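Local atomic coordinates of LPXTG-motif cell wall anchor domain protein (Mobiluncus mulieris, PDB entry 5U5O), a protein that probably mediates adhesion as part of a giant cell-wall-anchored surface adhesin, here represented by two Ig-like domains carrying intramolecular covalent cross-links. Residues K42-Q53 with I118-E129. Sequence-based numbering, arbitrary orientation.
Sequences KTYAIAGQLYEQ and IALVVYEQLWAE
Strands 43-52 and 118-127 run antiparallel at 160° with their axes 4.7 Å apart at closest, and paired N-H to O bonds run in both directions at A45-W127, A47-Q125, Q49-Y123 and Y51-V121. On the face carrying these residues, Q49 and Q125 form a reciprocal pair of amide hydrogen bonds: Q49 NE2 to Q125 OE1 and Q125 NE2 to Q49 OE1 are both 2.9 Å, each donor meeting a lone pair. The amide planes lie 18° apart, and matching bends at chi2 let the two amides meet over this face, diagonally across the ladder. N153 OD1 takes a further bond from Q125 NE2. Beside them the edge of Y51 is directed at the face of Y123, centroids 5.2 Å apart and planes at 66°. This ladder belongs to one sheet of the Ig-like T-Q ester bond domain, with strands 64-71 and 150-178 flanking the pair. The opposite face, turned toward strands 4-10 and 94-104, is largely aliphatic: I46 CG2 meets L126 CD1 at 3.6 Å, and L50 CD1 meets V122 CG2. Within it the buried E124 carboxyl group folds over G48, its OE1 3.3 Å from G48 CA and close to D31. At one strand end, E129 OE1 accepts T43 N at 2.9 Å on its anti side, somewhat out of the carboxylate plane.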
loop_
_atom_site.group_PDB
_atom_site.type_symbol
_atom_site.label_atom_id
_atom_site.label_comp_id
_atom_site.label_asym_id
_atom_site.label_seq_id
_atom_site.Cartn_x
_atom_site.Cartn_y
_atom_site.Cartn_z
ATOM N N LYS A 42 -24.610 -11.568 -31.167
ATOM C CA LYS A 42 -24.707 -10.124 -31.003
ATOM C C LYS A 42 -23.358 -9.540 -30.590
ATOM O O LYS A 42 -22.572 -10.200 -29.908
ATOM C CB LYS A 42 -25.800 -9.755 -29.988
ATOM C CG LYS A 42 -27.217 -10.122 -30.474
ATOM C CD LYS A 42 -28.351 -9.320 -29.842
ATOM C CE LYS A 42 -28.548 -7.947 -30.490
ATOM N NZ LYS A 42 -29.624 -7.146 -29.846
ATOM N N THR A 43 -23.181 -8.271 -30.931
ATOM C CA THR A 43 -21.976 -7.522 -30.624
ATOM C C THR A 43 -22.279 -6.465 -29.580
ATOM O O THR A 43 -22.974 -5.507 -29.845
ATOM C CB THR A 43 -21.358 -6.865 -31.871
ATOM O OG1 THR A 43 -21.051 -7.892 -32.812
ATOM C CG2 THR A 43 -20.073 -6.090 -31.500
ATOM N N TYR A 44 -21.700 -6.648 -28.404
ATOM C CA TYR A 44 -21.849 -5.754 -27.269
ATOM C C TYR A 44 -20.590 -4.905 -27.138
ATOM O O TYR A 44 -19.507 -5.270 -27.659
ATOM C CB TYR A 44 -21.980 -6.566 -25.984
ATOM C CG TYR A 44 -23.205 -7.444 -25.963
ATOM C CD1 TYR A 44 -23.219 -8.674 -26.594
ATOM C CD2 TYR A 44 -24.344 -7.071 -25.253
ATOM C CE1 TYR A 44 -24.354 -9.485 -26.585
ATOM C CE2 TYR A 44 -25.469 -7.889 -25.222
ATOM C CZ TYR A 44 -25.465 -9.095 -25.882
ATOM O OH TYR A 44 -26.571 -9.930 -25.913
ATOM N N ALA A 45 -20.717 -3.769 -26.468
ATOM C CA ALA A 45 -19.543 -3.017 -26.011
ATOM C C ALA A 45 -19.439 -3.199 -24.512
ATOM O O ALA A 45 -20.430 -3.185 -23.779
ATOM C CB ALA A 45 -19.645 -1.538 -26.356
ATOM N N ILE A 46 -18.200 -3.358 -24.053
ATOM C CA ILE A 46 -17.878 -3.415 -22.638
ATOM C C ILE A 46 -16.897 -2.323 -22.261
ATOM O O ILE A 46 -15.994 -1.984 -23.063
ATOM C CB ILE A 46 -17.387 -4.816 -22.187
ATOM C CG1 ILE A 46 -16.231 -5.329 -23.051
ATOM C CG2 ILE A 46 -18.587 -5.773 -22.171
ATOM C CD1 ILE A 46 -15.599 -6.577 -22.478
ATOM N N ALA A 47 -17.025 -1.792 -21.057
ATOM C CA ALA A 47 -16.057 -0.801 -20.538
ATOM C C ALA A 47 -15.753 -1.131 -19.120
ATOM O O ALA A 47 -16.647 -1.526 -18.339
ATOM C CB ALA A 47 -16.639 0.595 -20.620
ATOM N N GLY A 48 -14.492 -0.942 -18.762
ATOM C CA GLY A 48 -14.027 -1.096 -17.402
ATOM C C GLY A 48 -13.279 0.147 -16.938
ATOM O O GLY A 48 -12.634 0.840 -17.749
ATOM N N GLN A 49 -13.345 0.407 -15.636
ATOM C CA GLN A 49 -12.582 1.475 -14.990
ATOM C C GLN A 49 -12.043 0.979 -13.675
ATOM O O GLN A 49 -12.693 0.215 -12.974
ATOM C CB GLN A 49 -13.413 2.737 -14.740
ATOM C CG GLN A 49 -14.190 3.241 -15.934
ATOM C CD GLN A 49 -15.507 2.501 -16.145
ATOM O OE1 GLN A 49 -16.223 2.167 -15.184
ATOM N NE2 GLN A 49 -15.836 2.238 -17.404
ATOM N N LEU A 50 -10.848 1.465 -13.342
ATOM C CA LEU A 50 -10.193 1.184 -12.077
ATOM C C LEU A 50 -10.219 2.428 -11.202
ATOM O O LEU A 50 -9.830 3.514 -11.653
ATOM C CB LEU A 50 -8.727 0.791 -12.336
ATOM C CG LEU A 50 -7.955 0.322 -11.114
ATOM C CD1 LEU A 50 -8.464 -1.001 -10.585
ATOM C CD2 LEU A 50 -6.477 0.219 -11.479
ATOM N N TYR A 51 -10.643 2.259 -9.950
ATOM C CA TYR A 51 -10.731 3.349 -8.985
ATOM C C TYR A 51 -10.112 2.961 -7.657
ATOM O O TYR A 51 -10.126 1.790 -7.286
ATOM C CB TYR A 51 -12.196 3.649 -8.675
ATOM C CG TYR A 51 -13.024 4.182 -9.807
ATOM C CD1 TYR A 51 -12.976 5.525 -10.149
ATOM C CD2 TYR A 51 -13.929 3.352 -10.491
ATOM C CE1 TYR A 51 -13.768 6.034 -11.163
ATOM C CE2 TYR A 51 -14.725 3.855 -11.510
ATOM C CZ TYR A 51 -14.636 5.194 -11.841
ATOM O OH TYR A 51 -15.386 5.738 -12.840
ATOM N N GLU A 52 -9.603 3.949 -6.931
ATOM C CA GLU A 52 -9.401 3.792 -5.495
ATOM C C GLU A 52 -10.805 3.771 -4.856
ATOM O O GLU A 52 -11.706 4.527 -5.268
ATOM C CB GLU A 52 -8.484 4.894 -4.934
ATOM C CG GLU A 52 -8.170 4.759 -3.450
ATOM C CD GLU A 52 -9.249 5.327 -2.546
ATOM O OE1 GLU A 52 -9.823 6.387 -2.876
ATOM O OE2 GLU A 52 -9.543 4.701 -1.509
ATOM N N GLN A 53 -10.988 2.877 -3.882
ATOM C CA GLN A 53 -12.319 2.523 -3.374
ATOM C C GLN A 53 -13.126 3.699 -2.824
ATOM O O GLN A 53 -14.324 3.788 -3.087
ATOM C CB GLN A 53 -12.223 1.420 -2.320
ATOM C CG GLN A 53 -13.573 0.874 -1.867
ATOM C CD GLN A 53 -13.443 -0.105 -0.720
ATOM O OE1 GLN A 53 -12.662 0.115 0.208
ATOM N NE2 GLN A 53 -14.220 -1.186 -0.766
ATOM N N ILE A 118 -3.716 0.419 -0.160
ATOM C CA ILE A 118 -4.645 1.218 -0.954
ATOM C C ILE A 118 -5.645 0.242 -1.584
ATOM O O ILE A 118 -5.246 -0.680 -2.295
ATOM C CB ILE A 118 -3.937 2.032 -2.056
ATOM C CG1 ILE A 118 -2.907 2.979 -1.433
ATOM C CG2 ILE A 118 -4.953 2.825 -2.888
ATOM C CD1 ILE A 118 -1.828 3.432 -2.401
ATOM N N ALA A 119 -6.925 0.422 -1.266
ATOM C CA ALA A 119 -7.983 -0.419 -1.823
ATOM C C ALA A 119 -8.398 0.072 -3.201
ATOM O O ALA A 119 -8.768 1.247 -3.377
ATOM C CB ALA A 119 -9.199 -0.462 -0.904
ATOM N N LEU A 120 -8.350 -0.839 -4.170
ATOM C CA LEU A 120 -8.825 -0.567 -5.529
ATOM C C LEU A 120 -10.029 -1.426 -5.903
ATOM O O LEU A 120 -10.204 -2.519 -5.384
ATOM C CB LEU A 120 -7.709 -0.836 -6.537
ATOM C CG LEU A 120 -6.368 -0.167 -6.245
ATOM C CD1 LEU A 120 -5.329 -0.544 -7.295
ATOM C CD2 LEU A 120 -6.498 1.346 -6.194
ATOM N N VAL A 121 -10.777 -0.961 -6.890
ATOM C CA VAL A 121 -11.930 -1.720 -7.365
ATOM C C VAL A 121 -12.178 -1.415 -8.839
ATOM O O VAL A 121 -12.025 -0.281 -9.278
ATOM C CB VAL A 121 -13.175 -1.464 -6.467
ATOM C CG1 VAL A 121 -13.608 -0.005 -6.558
ATOM C CG2 VAL A 121 -14.315 -2.430 -6.795
ATOM N N VAL A 122 -12.594 -2.453 -9.565
ATOM C CA VAL A 122 -12.955 -2.385 -10.981
ATOM C C VAL A 122 -14.485 -2.260 -11.102
ATOM O O VAL A 122 -15.238 -2.968 -10.403
ATOM C CB VAL A 122 -12.530 -3.662 -11.698
ATOM C CG1 VAL A 122 -13.081 -3.732 -13.117
ATOM C CG2 VAL A 122 -11.013 -3.725 -11.714
ATOM N N TYR A 123 -14.924 -1.312 -11.921
ATOM C CA TYR A 123 -16.329 -1.134 -12.333
ATOM C C TYR A 123 -16.408 -1.561 -13.789
ATOM O O TYR A 123 -15.433 -1.428 -14.541
ATOM C CB TYR A 123 -16.679 0.342 -12.203
ATOM C CG TYR A 123 -17.108 0.798 -10.807
ATOM C CD1 TYR A 123 -16.727 0.118 -9.642
ATOM C CD2 TYR A 123 -17.938 1.915 -10.668
ATOM C CE1 TYR A 123 -17.151 0.545 -8.386
ATOM C CE2 TYR A 123 -18.357 2.347 -9.418
ATOM C CZ TYR A 123 -17.964 1.660 -8.286
ATOM O OH TYR A 123 -18.393 2.106 -7.057
ATOM N N GLU A 124 -17.580 -2.074 -14.202
ATOM C CA GLU A 124 -17.773 -2.559 -15.578
ATOM C C GLU A 124 -19.179 -2.221 -16.054
ATOM O O GLU A 124 -20.146 -2.234 -15.255
ATOM C CB GLU A 124 -17.588 -4.077 -15.672
ATOM C CG GLU A 124 -17.370 -4.608 -17.085
ATOM C CD GLU A 124 -15.933 -4.423 -17.571
ATOM O OE1 GLU A 124 -15.032 -4.138 -16.748
ATOM O OE2 GLU A 124 -15.724 -4.526 -18.791
ATOM N N GLN A 125 -19.300 -1.890 -17.329
ATOM C CA GLN A 125 -20.621 -1.710 -17.946
ATOM C C GLN A 125 -20.699 -2.494 -19.237
ATOM O O GLN A 125 -19.688 -2.664 -19.973
ATOM C CB GLN A 125 -20.934 -0.236 -18.194
ATOM C CG GLN A 125 -20.752 0.664 -16.973
ATOM C CD GLN A 125 -19.282 1.055 -16.755
ATOM O OE1 GLN A 125 -18.589 1.400 -17.703
ATOM N NE2 GLN A 125 -18.806 0.968 -15.512
ATOM N N LEU A 126 -21.933 -2.929 -19.534
ATOM C CA LEU A 126 -22.251 -3.690 -20.733
ATOM C C LEU A 126 -23.276 -2.925 -21.546
ATOM O O LEU A 126 -24.349 -2.600 -21.011
ATOM C CB LEU A 126 -22.830 -5.053 -20.332
ATOM C CG LEU A 126 -23.321 -5.984 -21.440
ATOM C CD1 LEU A 126 -22.167 -6.439 -22.318
ATOM C CD2 LEU A 126 -24.094 -7.170 -20.859
ATOM N N TRP A 127 -23.019 -2.733 -22.837
ATOM C CA TRP A 127 -23.854 -1.950 -23.739
ATOM C C TRP A 127 -24.353 -2.889 -24.842
ATOM O O TRP A 127 -23.567 -3.587 -25.494
ATOM C CB TRP A 127 -23.076 -0.787 -24.367
ATOM C CG TRP A 127 -22.609 0.271 -23.418
ATOM C CD1 TRP A 127 -21.532 0.201 -22.580
ATOM C CD2 TRP A 127 -23.156 1.583 -23.257
ATOM N NE1 TRP A 127 -21.399 1.370 -21.890
ATOM C CE2 TRP A 127 -22.372 2.246 -22.288
ATOM C CE3 TRP A 127 -24.236 2.267 -23.834
ATOM C CZ2 TRP A 127 -22.632 3.552 -21.876
ATOM C CZ3 TRP A 127 -24.497 3.563 -23.422
ATOM C CH2 TRP A 127 -23.698 4.193 -22.446
ATOM N N ALA A 128 -25.670 -2.912 -25.061
ATOM C CA ALA A 128 -26.237 -3.724 -26.141
ATOM C C ALA A 128 -25.913 -3.153 -27.518
ATOM O O ALA A 128 -25.671 -1.959 -27.678
ATOM C CB ALA A 128 -27.745 -3.860 -25.997
ATOM N N GLU A 129 -25.942 -4.033 -28.501
ATOM C CA GLU A 129 -25.710 -3.659 -29.891
ATOM C C GLU A 129 -26.654 -2.484 -30.284
ATOM O O GLU A 129 -27.830 -2.464 -29.910
ATOM C CB GLU A 129 -25.946 -4.886 -30.778
ATOM C CG GLU A 129 -25.420 -4.745 -32.192
ATOM C CD GLU A 129 -25.615 -5.992 -33.030
ATOM O OE1 GLU A 129 -25.334 -7.110 -32.553
ATOM O OE2 GLU A 129 -26.051 -5.853 -34.196
HETATM O O HOH W 1 -29.642 -4.314 -29.416
HETATM O O HOH W 2 -23.091 -8.784 -34.264
HETATM O O HOH W 3 -7.896 2.857 -0.176
#